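Local coordinates for protein adenosine kinase, putative (Trypanosoma brucei, PDB 3OTX) that probably catalyses the magnesium-dependent transfer of phosphate from ATP to adenosine, giving AMP and ADP in the purine salvage pathway, at residues Val10-Asn15 with Ile165-Gly170; Ala39-Glu44 with Leu136-Gly141; Leu193-Leu198 with Thr218-Ala223. The protein carries 1 engineered substitution. One frame throughout, in Å; residues are numbered along the deposited sequence.

Contact 1 of 3, residues Val10-Asn15 with Ile165-Gly170. With AP5 (bis(adenosine)-5'-pentaphosphate), chain C.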
loop_
_atom_site.group_PDB
_atom_site.type_symbol
_atom_site.label_atom_id
_atom_site.label_comp_id
_atom_site.label_asym_id
_atom_site.label_seq_id
_atom_site.Cartn_x
_atom_site.Cartn_y
_atom_site.Cartn_z
ATOM N N VAL A 10 9.032 10.051 -6.675
ATOM C CA VAL A 10 8.481 9.220 -5.635
ATOM C C VAL A 10 9.195 7.879 -5.644
ATOM O O VAL A 10 9.421 7.283 -6.716
ATOM C CB VAL A 10 6.950 9.029 -5.848
ATOM C CG1 VAL A 10 6.410 8.011 -4.867
ATOM C CG2 VAL A 10 6.198 10.370 -5.647
ATOM N N TYR A 11 9.571 7.426 -4.455
ATOM C CA TYR A 11 10.179 6.125 -4.248
ATOM C C TYR A 11 9.189 5.273 -3.499
ATOM O O TYR A 11 8.754 5.667 -2.404
ATOM C CB TYR A 11 11.439 6.306 -3.385
ATOM C CG TYR A 11 12.182 5.030 -3.038
ATOM C CD1 TYR A 11 13.324 4.672 -3.784
ATOM C CD2 TYR A 11 11.779 4.214 -1.965
ATOM C CE1 TYR A 11 14.023 3.506 -3.500
ATOM C CE2 TYR A 11 12.487 3.022 -1.664
ATOM C CZ TYR A 11 13.596 2.686 -2.443
ATOM O OH TYR A 11 14.294 1.538 -2.126
ATOM N N VAL A 12 8.834 4.116 -4.060
ATOM C CA VAL A 12 7.902 3.207 -3.397
ATOM C C VAL A 12 8.581 1.866 -3.182
ATOM O O VAL A 12 9.254 1.367 -4.088
ATOM C CB VAL A 12 6.669 2.948 -4.306
ATOM C CG1 VAL A 12 5.730 1.844 -3.723
ATOM C CG2 VAL A 12 5.904 4.246 -4.571
ATOM N N GLN A 13 8.384 1.267 -2.007
ATOM C CA GLN A 13 8.941 -0.067 -1.735
ATOM C C GLN A 13 7.865 -0.930 -1.111
ATOM O O GLN A 13 7.132 -0.503 -0.188
ATOM C CB GLN A 13 10.188 0.046 -0.833
ATOM C CG GLN A 13 10.858 -1.313 -0.509
ATOM C CD GLN A 13 12.316 -1.194 -0.095
ATOM O OE1 GLN A 13 12.831 -2.025 0.693
ATOM N NE2 GLN A 13 13.000 -0.208 -0.626
ATOM N N CYS A 14 7.771 -2.164 -1.619
ATOM C CA CYS A 14 6.782 -3.110 -1.106
ATOM C C CYS A 14 7.177 -4.503 -1.636
ATOM O O CYS A 14 8.340 -4.745 -2.042
ATOM C CB CYS A 14 5.382 -2.671 -1.581
ATOM S SG CYS A 14 3.982 -3.529 -0.822
ATOM N N ASN A 15 6.216 -5.417 -1.586
ATOM C CA ASN A 15 6.384 -6.813 -2.014
ATOM C C ASN A 15 5.605 -7.019 -3.290
ATOM O O ASN A 15 4.370 -6.913 -3.279
ATOM C CB ASN A 15 5.785 -7.714 -0.931
ATOM C CG ASN A 15 6.379 -7.434 0.450
ATOM O OD1 ASN A 15 7.589 -7.284 0.575
ATOM N ND2 ASN A 15 5.524 -7.380 1.511
ATOM N N ILE A 165 9.818 11.990 -2.101
ATOM C CA ILE A 165 8.715 11.382 -1.347
ATOM C C ILE A 165 8.975 9.865 -1.314
ATOM O O ILE A 165 9.227 9.269 -2.356
ATOM C CB ILE A 165 7.343 11.673 -2.017
ATOM C CG1 ILE A 165 7.009 13.159 -2.007
ATOM C CG2 ILE A 165 6.232 10.861 -1.326
ATOM C CD1 ILE A 165 5.961 13.578 -3.052
ATOM N N PHE A 166 8.960 9.290 -0.116
ATOM C CA PHE A 166 9.261 7.883 0.109
ATOM C C PHE A 166 8.027 7.268 0.719
ATOM O O PHE A 166 7.547 7.733 1.758
ATOM C CB PHE A 166 10.471 7.769 1.049
ATOM C CG PHE A 166 11.734 8.368 0.467
ATOM C CD1 PHE A 166 11.948 9.752 0.502
ATOM C CD2 PHE A 166 12.689 7.541 -0.141
ATOM C CE1 PHE A 166 13.104 10.297 -0.031
ATOM C CE2 PHE A 166 13.851 8.106 -0.698
ATOM C CZ PHE A 166 14.049 9.470 -0.632
ATOM N N TYR A 167 7.513 6.229 0.054
ATOM C CA TYR A 167 6.334 5.549 0.539
ATOM C C TYR A 167 6.637 4.070 0.691
ATOM O O TYR A 167 7.024 3.394 -0.293
ATOM C CB TYR A 167 5.155 5.741 -0.427
ATOM C CG TYR A 167 4.002 4.826 -0.097
ATOM C CD1 TYR A 167 3.217 5.050 1.032
ATOM C CD2 TYR A 167 3.738 3.723 -0.886
ATOM C CE1 TYR A 167 2.168 4.191 1.346
ATOM C CE2 TYR A 167 2.689 2.866 -0.580
ATOM C CZ TYR A 167 1.931 3.112 0.534
ATOM O OH TYR A 167 0.896 2.255 0.827
ATOM N N PHE A 168 6.431 3.571 1.905
ATOM C CA PHE A 168 6.522 2.147 2.177
ATOM C C PHE A 168 5.199 1.640 2.662
ATOM O O PHE A 168 4.546 2.303 3.457
ATOM C CB PHE A 168 7.550 1.872 3.272
ATOM C CG PHE A 168 8.959 1.827 2.779
ATOM C CD1 PHE A 168 9.549 2.933 2.132
ATOM C CD2 PHE A 168 9.731 0.704 3.017
ATOM C CE1 PHE A 168 10.881 2.877 1.672
ATOM C CE2 PHE A 168 11.067 0.651 2.592
ATOM C CZ PHE A 168 11.634 1.754 1.912
ATOM N N SER A 169 4.787 0.466 2.176
ATOM C CA SER A 169 3.629 -0.182 2.777
ATOM C C SER A 169 4.011 -0.712 4.155
ATOM O O SER A 169 5.169 -1.080 4.400
ATOM C CB SER A 169 3.164 -1.336 1.902
ATOM O OG SER A 169 4.086 -2.404 1.983
ATOM N N GLY A 170 3.022 -0.778 5.047
ATOM C CA GLY A 170 3.228 -1.440 6.320
ATOM C C GLY A 170 3.662 -2.881 6.107
ATOM O O GLY A 170 4.392 -3.438 6.906
HETATM P PA AP5 C . -11.639 2.393 2.303
HETATM O O1A AP5 C . -12.745 1.343 2.307
HETATM O O2A AP5 C . -11.531 3.183 3.592
HETATM O O3A AP5 C . -10.177 1.778 2.025
HETATM P PB AP5 C . -9.599 0.371 2.564
HETATM O O1B AP5 C . -10.367 -0.159 3.735
HETATM O O2B AP5 C . -8.130 0.555 2.728
HETATM O O3B AP5 C . -9.908 -0.516 1.278
HETATM P PG AP5 C . -10.031 -2.086 1.039
HETATM O O1G AP5 C . -10.904 -2.270 -0.164
HETATM O O2G AP5 C . -10.640 -2.858 2.189
HETATM O O3G AP5 C . -8.558 -2.414 0.677
HETATM P PD AP5 C . -7.860 -3.823 0.300
HETATM O O1D AP5 C . -8.811 -5.005 0.306
HETATM O O2D AP5 C . -6.627 -3.887 1.158
HETATM O O3D AP5 C . -7.496 -3.565 -1.247
HETATM P PE AP5 C . -6.161 -2.847 -1.801
HETATM O O1E AP5 C . -5.809 -1.685 -0.916
HETATM O O2E AP5 C . -6.328 -2.580 -3.295
HETATM O O5F AP5 C . -11.856 3.312 1.008
HETATM C C5F AP5 C . -10.880 4.282 0.628
HETATM C C4F AP5 C . -11.548 5.342 -0.214
HETATM O O4F AP5 C . -12.230 4.733 -1.319
HETATM C C3F AP5 C . -12.659 6.113 0.494
HETATM O O3F AP5 C . -12.111 7.207 1.189
HETATM C C2F AP5 C . -13.592 6.481 -0.623
HETATM O O2F AP5 C . -13.107 7.615 -1.297
HETATM C C1F AP5 C . -13.462 5.287 -1.575
HETATM N N9A AP5 C . -14.482 4.225 -1.341
HETATM C C8A AP5 C . -14.264 2.961 -0.787
HETATM N N7A AP5 C . -15.456 2.303 -0.778
HETATM C C5A AP5 C . -16.401 3.106 -1.321
HETATM C C6A AP5 C . -17.741 2.945 -1.597
HETATM N N6A AP5 C . -18.363 1.776 -1.418
HETATM N N1A AP5 C . -18.426 3.980 -2.186
HETATM C C2A AP5 C . -17.805 5.169 -2.532
HETATM N N3A AP5 C . -16.460 5.313 -2.261
HETATM C C4A AP5 C . -15.772 4.303 -1.694
HETATM O O5J AP5 C . -5.011 -3.974 -1.584
HETATM C C5J AP5 C . -5.110 -5.218 -2.256
HETATM C C4J AP5 C . -3.672 -5.630 -2.522
HETATM O O4J AP5 C . -3.025 -6.027 -1.302
HETATM C C3J AP5 C . -3.540 -6.875 -3.405
HETATM O O3J AP5 C . -3.134 -6.442 -4.704
HETATM C C2J AP5 C . -2.493 -7.750 -2.697
HETATM O O2J AP5 C . -1.481 -8.245 -3.566
HETATM C C1J AP5 C . -1.910 -6.788 -1.690
HETATM N N9B AP5 C . -1.292 -7.451 -0.532
HETATM C C8B AP5 C . -1.931 -8.308 0.322
HETATM N N7B AP5 C . -1.006 -8.732 1.221
HETATM C C5B AP5 C . 0.198 -8.143 0.936
HETATM C C6B AP5 C . 1.461 -8.215 1.536
HETATM N N6B AP5 C . 1.756 -9.029 2.563
HETATM N N1B AP5 C . 2.453 -7.492 0.933
HETATM C C2B AP5 C . 2.259 -6.640 -0.130
HETATM N N3B AP5 C . 1.026 -6.604 -0.747
HETATM C C4B AP5 C . 0.013 -7.326 -0.181
#
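Y11 and I165 begin a run of backbone hydrogen bonds between two parallel strands at the centre of the large sheet of the ribokinase fold. Y11 N donates to I165 O (2.8 Å), Y167 N bonds to Y11 O (2.8 Å), and Q13 N completes the regular ladder at Y167 O (3.1 Å). The backbone groups of Y11 and Y167 are thus used within the pair, whereas V10 and V12 turn theirs to F85 and strand 86-89 on the other flank. Toward the C-terminal ends the strands spread, and S169 N reaches Q13 O through a weak bond of 3.5 Å. S169 O is met by the hydroxyl of T172 outside the pair.

Packing follows the same register. The Q13 side chain lies beside F168, with Q13 CB over one ring face, 3.6 Å from the ring centroid; Q13 CG, anti to the backbone N (chi1 -179°), rests against F168 CE2. Y11 CE2 meets F168 CE1 obliquely, while V12 CG1 touches the edge of the Y167 ring. All touching residues are buried.

Past the strand, C14 SG accepts a weak bond from N15 N at 3.0 Å. Here the chain reaches the adenosine site: N15 ND2, also weakly bonded to F171 O, donates almost straight to N1B of the AP5 adenine, 3.1 Å away at an N-H...N angle of 171°.

Contact 2 of 3, residues Ala39-Glu44 with Leu136-Gly141. With AP5 (bis(adenosine)-5'-pentaphosphate), chain C.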
loop_
_atom_site.group_PDB
_atom_site.type_symbol
_atom_site.label_atom_id
_atom_site.label_comp_id
_atom_site.label_asym_id
_atom_site.label_seq_id
_atom_site.Cartn_x
_atom_site.Cartn_y
_atom_site.Cartn_z
ATOM N N ALA A 39 -6.580 -9.716 5.594
ATOM C CA ALA A 39 -5.346 -10.137 4.917
ATOM C C ALA A 39 -4.474 -10.855 5.934
ATOM O O ALA A 39 -4.430 -10.458 7.088
ATOM C CB ALA A 39 -4.594 -8.941 4.362
ATOM N N ILE A 40 -3.804 -11.919 5.500
ATOM C CA ILE A 40 -2.817 -12.634 6.324
ATOM C C ILE A 40 -1.626 -13.000 5.445
ATOM O O ILE A 40 -1.680 -12.849 4.215
ATOM C CB ILE A 40 -3.392 -13.921 6.917
ATOM C CG1 ILE A 40 -3.830 -14.920 5.811
ATOM C CG2 ILE A 40 -4.542 -13.628 7.909
ATOM C CD1 ILE A 40 -4.021 -16.389 6.375
ATOM N N LEU A 41 -0.529 -13.416 6.082
ATOM C CA LEU A 41 0.532 -14.128 5.394
ATOM C C LEU A 41 0.203 -15.610 5.344
ATOM O O LEU A 41 -0.315 -16.190 6.311
ATOM C CB LEU A 41 1.870 -13.930 6.125
ATOM C CG LEU A 41 2.239 -12.440 6.268
ATOM C CD1 LEU A 41 3.536 -12.336 7.044
ATOM C CD2 LEU A 41 2.370 -11.753 4.931
ATOM N N LEU A 42 0.515 -16.236 4.207
ATOM C CA LEU A 42 0.324 -17.670 4.078
ATOM C C LEU A 42 1.023 -18.401 5.218
ATOM O O LEU A 42 2.189 -18.116 5.521
ATOM C CB LEU A 42 0.898 -18.147 2.754
ATOM C CG LEU A 42 0.836 -19.653 2.533
ATOM C CD1 LEU A 42 -0.580 -20.011 2.167
ATOM C CD2 LEU A 42 1.786 -20.003 1.387
ATOM N N SER A 43 0.295 -19.305 5.865
ATOM C CA SER A 43 0.893 -20.172 6.872
ATOM C C SER A 43 0.559 -21.630 6.595
ATOM O O SER A 43 -0.201 -21.953 5.684
ATOM C CB SER A 43 0.392 -19.786 8.259
ATOM O OG SER A 43 -0.951 -20.223 8.467
ATOM N N GLU A 44 1.129 -22.538 7.393
ATOM C CA GLU A 44 0.900 -23.937 7.259
ATOM C C GLU A 44 -0.619 -24.227 7.341
ATOM O O GLU A 44 -1.095 -25.100 6.670
ATOM C CB GLU A 44 1.661 -24.669 8.371
ATOM C CG GLU A 44 1.590 -26.175 8.299
ATOM C CD GLU A 44 2.384 -26.757 7.140
ATOM O OE1 GLU A 44 3.140 -26.008 6.470
ATOM O OE2 GLU A 44 2.237 -27.977 6.914
ATOM N N LEU A 136 -7.517 -11.972 1.794
ATOM C CA LEU A 136 -6.232 -12.014 1.078
ATOM C C LEU A 136 -5.243 -12.883 1.826
ATOM O O LEU A 136 -5.091 -12.754 3.038
ATOM C CB LEU A 136 -5.643 -10.609 0.876
ATOM C CG LEU A 136 -6.621 -9.505 0.482
ATOM C CD1 LEU A 136 -5.917 -8.127 0.462
ATOM C CD2 LEU A 136 -7.230 -9.861 -0.878
ATOM N N VAL A 137 -4.590 -13.788 1.101
ATOM C CA VAL A 137 -3.553 -14.657 1.681
ATOM C C VAL A 137 -2.264 -14.480 0.881
ATOM O O VAL A 137 -2.170 -14.931 -0.243
ATOM C CB VAL A 137 -4.008 -16.100 1.647
ATOM C CG1 VAL A 137 -2.941 -17.032 2.275
ATOM C CG2 VAL A 137 -5.335 -16.260 2.423
ATOM N N ALA A 138 -1.275 -13.807 1.463
ATOM C CA ALA A 138 -0.066 -13.409 0.708
ATOM C C ALA A 138 1.065 -14.403 0.943
ATOM O O ALA A 138 1.457 -14.640 2.104
ATOM C CB ALA A 138 0.382 -12.000 1.141
ATOM N N ASP A 139 1.583 -14.983 -0.146
ATOM C CA ASP A 139 2.756 -15.852 -0.128
ATOM C C ASP A 139 3.888 -15.069 -0.742
ATOM O O ASP A 139 4.000 -14.967 -1.975
ATOM C CB ASP A 139 2.429 -17.117 -0.914
ATOM C CG ASP A 139 3.604 -18.058 -1.036
ATOM O OD1 ASP A 139 4.646 -17.810 -0.403
ATOM O OD2 ASP A 139 3.470 -19.056 -1.764
ATOM N N LEU A 140 4.691 -14.405 0.103
ATOM C CA LEU A 140 5.674 -13.461 -0.413
ATOM C C LEU A 140 6.710 -14.047 -1.378
ATOM O O LEU A 140 7.184 -13.318 -2.246
ATOM C CB LEU A 140 6.403 -12.727 0.698
ATOM C CG LEU A 140 5.561 -11.826 1.618
ATOM C CD1 LEU A 140 6.437 -10.829 2.455
ATOM C CD2 LEU A 140 4.468 -11.101 0.929
ATOM N N GLY A 141 7.108 -15.302 -1.168
ATOM C CA GLY A 141 8.118 -15.910 -2.047
ATOM C C GLY A 141 9.352 -15.018 -2.139
ATOM O O GLY A 141 9.912 -14.584 -1.109
HETATM P PA AP5 C . -11.639 2.393 2.303
HETATM O O1A AP5 C . -12.745 1.343 2.307
HETATM O O2A AP5 C . -11.531 3.183 3.592
HETATM O O3A AP5 C . -10.177 1.778 2.025
HETATM P PB AP5 C . -9.599 0.371 2.564
HETATM O O1B AP5 C . -10.367 -0.159 3.735
HETATM O O2B AP5 C . -8.130 0.555 2.728
HETATM O O3B AP5 C . -9.908 -0.516 1.278
HETATM P PG AP5 C . -10.031 -2.086 1.039
HETATM O O1G AP5 C . -10.904 -2.270 -0.164
HETATM O O2G AP5 C . -10.640 -2.858 2.189
HETATM O O3G AP5 C . -8.558 -2.414 0.677
HETATM P PD AP5 C . -7.860 -3.823 0.300
HETATM O O1D AP5 C . -8.811 -5.005 0.306
HETATM O O2D AP5 C . -6.627 -3.887 1.158
HETATM O O3D AP5 C . -7.496 -3.565 -1.247
HETATM P PE AP5 C . -6.161 -2.847 -1.801
HETATM O O1E AP5 C . -5.809 -1.685 -0.916
HETATM O O2E AP5 C . -6.328 -2.580 -3.295
HETATM O O5F AP5 C . -11.856 3.312 1.008
HETATM C C5F AP5 C . -10.880 4.282 0.628
HETATM C C4F AP5 C . -11.548 5.342 -0.214
HETATM O O4F AP5 C . -12.230 4.733 -1.319
HETATM C C3F AP5 C . -12.659 6.113 0.494
HETATM O O3F AP5 C . -12.111 7.207 1.189
HETATM C C2F AP5 C . -13.592 6.481 -0.623
HETATM O O2F AP5 C . -13.107 7.615 -1.297
HETATM C C1F AP5 C . -13.462 5.287 -1.575
HETATM N N9A AP5 C . -14.482 4.225 -1.341
HETATM C C8A AP5 C . -14.264 2.961 -0.787
HETATM N N7A AP5 C . -15.456 2.303 -0.778
HETATM C C5A AP5 C . -16.401 3.106 -1.321
HETATM C C6A AP5 C . -17.741 2.945 -1.597
HETATM N N6A AP5 C . -18.363 1.776 -1.418
HETATM N N1A AP5 C . -18.426 3.980 -2.186
HETATM C C2A AP5 C . -17.805 5.169 -2.532
HETATM N N3A AP5 C . -16.460 5.313 -2.261
HETATM C C4A AP5 C . -15.772 4.303 -1.694
HETATM O O5J AP5 C . -5.011 -3.974 -1.584
HETATM C C5J AP5 C . -5.110 -5.218 -2.256
HETATM C C4J AP5 C . -3.672 -5.630 -2.522
HETATM O O4J AP5 C . -3.025 -6.027 -1.302
HETATM C C3J AP5 C . -3.540 -6.875 -3.405
HETATM O O3J AP5 C . -3.134 -6.442 -4.704
HETATM C C2J AP5 C . -2.493 -7.750 -2.697
HETATM O O2J AP5 C . -1.481 -8.245 -3.566
HETATM C C1J AP5 C . -1.910 -6.788 -1.690
HETATM N N9B AP5 C . -1.292 -7.451 -0.532
HETATM C C8B AP5 C . -1.931 -8.308 0.322
HETATM N N7B AP5 C . -1.006 -8.732 1.221
HETATM C C5B AP5 C . 0.198 -8.143 0.936
HETATM C C6B AP5 C . 1.461 -8.215 1.536
HETATM N N6B AP5 C . 1.756 -9.029 2.563
HETATM N N1B AP5 C . 2.453 -7.492 0.933
HETATM C C2B AP5 C . 2.259 -6.640 -0.130
HETATM N N3B AP5 C . 1.026 -6.604 -0.747
HETATM C C4B AP5 C . 0.013 -7.326 -0.181
#
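L41 and A138, paired on parallel strands, turn their side chains to one flat group, the adenine of AP5. A138 CB and L140 CD2 lie on the same side of the base plane, displaced outward from its rings. A138 CB is 3.6 Å from AP5 N7B. L140 CD2 is 3.8 Å from the amino nitrogen, AP5 N6B. L41 CD2 sits near the plane, beyond N6B at 3.7 Å. L136 CD1 approaches the ribose at O4J. A second flat group, the D139 carboxylate, has the L42 CD2 methyl over one face, 3.6 Å from D139 CG.

The strands belong to the smaller sheet, the lid of the ribokinase fold, where 39-41 is an outermost strand. I40 N bonds to L136 O and A138 N to I40 O, both at 2.9 Å. L42 N closes the ladder at A138 O (2.8 Å), approaching 45° out of the carbonyl plane. On the face away from the nucleotide, the I40 and V137 side chains lie side by side, CG1 to CG2 3.9 Å. L42 CG, anti to the backbone N (chi1 177°), carries one methyl to V137 and the other to D139; helix 49-54 packs against V137 and L42.

Across the strand pair the backbone carries the polar bonds. The lid residues therefore cover one side of the base and its amino edge by apolar contact, leaving polar recognition to other parts of the pocket.

Contact 3 of 3, residues Leu193-Leu198 with Thr218-Ala223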
loop_
_atom_site.group_PDB
_atom_site.type_symbol
_atom_site.label_atom_id
_atom_site.label_comp_id
_atom_site.label_asym_id
_atom_site.label_seq_id
_atom_site.Cartn_x
_atom_site.Cartn_y
_atom_site.Cartn_z
ATOM N N LEU A 193 10.022 13.567 2.360
ATOM C CA LEU A 193 8.922 13.084 3.181
ATOM C C LEU A 193 8.909 11.587 3.217
ATOM O O LEU A 193 9.115 10.945 2.194
ATOM C CB LEU A 193 7.594 13.546 2.588
ATOM C CG LEU A 193 7.372 14.928 3.190
ATOM C CD1 LEU A 193 7.077 15.981 2.143
ATOM C CD2 LEU A 193 6.351 14.865 4.315
ATOM N N PHE A 194 8.661 11.028 4.391
ATOM C CA PHE A 194 8.491 9.596 4.542
ATOM C C PHE A 194 7.077 9.288 4.960
ATOM O O PHE A 194 6.568 9.883 5.918
ATOM C CB PHE A 194 9.467 9.025 5.577
ATOM C CG PHE A 194 9.502 7.520 5.568
ATOM C CD1 PHE A 194 10.342 6.844 4.684
ATOM C CD2 PHE A 194 8.633 6.793 6.368
ATOM C CE1 PHE A 194 10.362 5.465 4.639
ATOM C CE2 PHE A 194 8.636 5.380 6.325
ATOM C CZ PHE A 194 9.485 4.722 5.431
ATOM N N MET A 195 6.451 8.354 4.240
ATOM C CA MET A 195 5.051 8.014 4.447
ATOM C C MET A 195 4.903 6.510 4.540
ATOM O O MET A 195 5.540 5.778 3.786
ATOM C CB MET A 195 4.204 8.509 3.278
ATOM C CG MET A 195 4.520 9.911 2.817
ATOM S SD MET A 195 3.572 10.268 1.346
ATOM C CE MET A 195 1.972 9.704 1.893
ATOM N N ILE A 196 4.047 6.063 5.444
ATOM C CA ILE A 196 3.718 4.639 5.543
ATOM C C ILE A 196 2.220 4.448 5.573
ATOM O O ILE A 196 1.477 5.353 6.017
ATOM C CB ILE A 196 4.301 3.975 6.802
ATOM C CG1 ILE A 196 3.879 4.698 8.085
ATOM C CG2 ILE A 196 5.775 3.882 6.715
ATOM C CD1 ILE A 196 4.512 4.113 9.315
ATOM N N ASN A 197 1.760 3.298 5.100
ATOM C CA ASN A 197 0.393 2.863 5.325
ATOM C C ASN A 197 0.440 1.773 6.382
ATOM O O ASN A 197 1.368 0.998 6.390
ATOM C CB ASN A 197 -0.192 2.347 4.001
ATOM C CG ASN A 197 -1.573 1.720 4.154
ATOM O OD1 ASN A 197 -1.754 0.560 3.839
ATOM N ND2 ASN A 197 -2.532 2.482 4.641
ATOM N N LEU A 198 -0.574 1.690 7.230
ATOM C CA LEU A 198 -0.605 0.635 8.239
ATOM C C LEU A 198 -0.883 -0.764 7.689
ATOM O O LEU A 198 -0.586 -1.754 8.363
ATOM C CB LEU A 198 -1.591 1.011 9.349
ATOM C CG LEU A 198 -1.224 2.272 10.145
ATOM C CD1 LEU A 198 -2.171 2.416 11.339
ATOM C CD2 LEU A 198 0.253 2.192 10.617
ATOM N N THR A 218 8.434 8.806 10.530
ATOM C CA THR A 218 7.323 8.815 9.590
ATOM C C THR A 218 6.603 10.153 9.663
ATOM O O THR A 218 6.052 10.518 10.715
ATOM C CB THR A 218 6.373 7.650 9.860
ATOM O OG1 THR A 218 7.088 6.405 9.695
ATOM C CG2 THR A 218 5.212 7.669 8.857
ATOM N N ASP A 219 6.626 10.895 8.555
ATOM C CA ASP A 219 5.844 12.127 8.484
ATOM C C ASP A 219 4.336 11.884 8.298
ATOM O O ASP A 219 3.533 12.474 9.038
ATOM C CB ASP A 219 6.372 13.016 7.381
ATOM C CG ASP A 219 7.857 13.254 7.505
ATOM O OD1 ASP A 219 8.291 13.909 8.469
ATOM O OD2 ASP A 219 8.605 12.792 6.648
ATOM N N ILE A 220 3.941 11.007 7.363
ATOM C CA ILE A 220 2.526 10.845 7.089
ATOM C C ILE A 220 2.178 9.370 7.321
ATOM O O ILE A 220 2.819 8.479 6.783
ATOM C CB ILE A 220 2.180 11.271 5.650
ATOM C CG1 ILE A 220 2.652 12.716 5.390
ATOM C CG2 ILE A 220 0.688 11.088 5.393
ATOM C CD1 ILE A 220 1.906 13.421 4.274
ATOM N N ILE A 221 1.172 9.153 8.157
ATOM C CA ILE A 221 0.657 7.837 8.420
ATOM C C ILE A 221 -0.724 7.762 7.788
ATOM O O ILE A 221 -1.584 8.594 8.073
ATOM C CB ILE A 221 0.494 7.583 9.916
ATOM C CG1 ILE A 221 1.850 7.726 10.653
ATOM C CG2 ILE A 221 -0.171 6.203 10.134
ATOM C CD1 ILE A 221 1.731 7.816 12.159
ATOM N N VAL A 222 -0.925 6.761 6.929
ATOM C CA VAL A 222 -2.204 6.591 6.223
ATOM C C VAL A 222 -2.759 5.218 6.629
ATOM O O VAL A 222 -2.008 4.240 6.743
ATOM C CB VAL A 222 -1.994 6.666 4.696
ATOM C CG1 VAL A 222 -3.319 6.450 3.938
ATOM C CG2 VAL A 222 -1.436 8.027 4.316
ATOM N N ALA A 223 -4.066 5.147 6.907
ATOM C CA ALA A 223 -4.709 3.869 7.219
ATOM C C ALA A 223 -6.195 3.951 6.950
ATOM O O ALA A 223 -6.700 4.994 6.610
ATOM C CB ALA A 223 -4.489 3.497 8.660
#
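F194 N donates to D219 OD2 in a bond of 2.9 Å that is nearly straight (174°) and uses the anti lone pair of the oxygen. D219 CB points toward the neighbouring strand, and CG lies beside its own backbone N (chi1 -53°); the other carboxylate oxygen, OD1, is hydrogen-bonded to the Y255 hydroxyl. F194 O is gripped twice, by I220 N at 3.2 Å and, weakly, by D219 N. The regular parallel ladder then takes over: I196 N to I220 O (3.0 Å), V222 N to I196 O (2.9 Å) and L198 N to V222 O (3.0 Å). N197 ND2, in one of two conformers, adds a weak bond to V222 O.

Around this frame, the L193 side chain crosses that of D219 at about a right angle, L193 CD2 3.6 Å from D219 CB. T218 OG1, bonded to V214 O, lies at the edge of the F194 ring, 3.7 Å from F194 CD2, while helix 177-189 also packs against that ring. L198 CD1 meets A223 CB at 3.7 Å. The strands are successive in the chain and joined through helices 201-206 and 208-214, a beta-alpha-beta crossover of the large sheet.

D219 thus supplies an acceptor for a backbone N-H just before its own strand begins. That donor would favour the ionised carboxylate, against the cost of burial.

How the contacts relate
Contacts 1 and 3 are neighbouring strand pairs of one sheet, their centres about 9 Å apart. Their strands 165-169 and 193-197 are joined by a probable hydrogen bond from M195 N to F166 O (2.8 Å), and the F168 and F194 rings meet. Contact 2 belongs to the lid, its centre about 20 Å from contact 1 and about 23 Å from contact 3. It touches contact 1 where N15 ND2 and L140 CD1 are 3.7 Å apart, so both line the adenosine site. Contact 3 reaches the catalytic region at the C-terminal end of strand 193-197, with the N197 side chain about 6 Å from AP5 and about 5 Å from that of D301, the predicted proton acceptor.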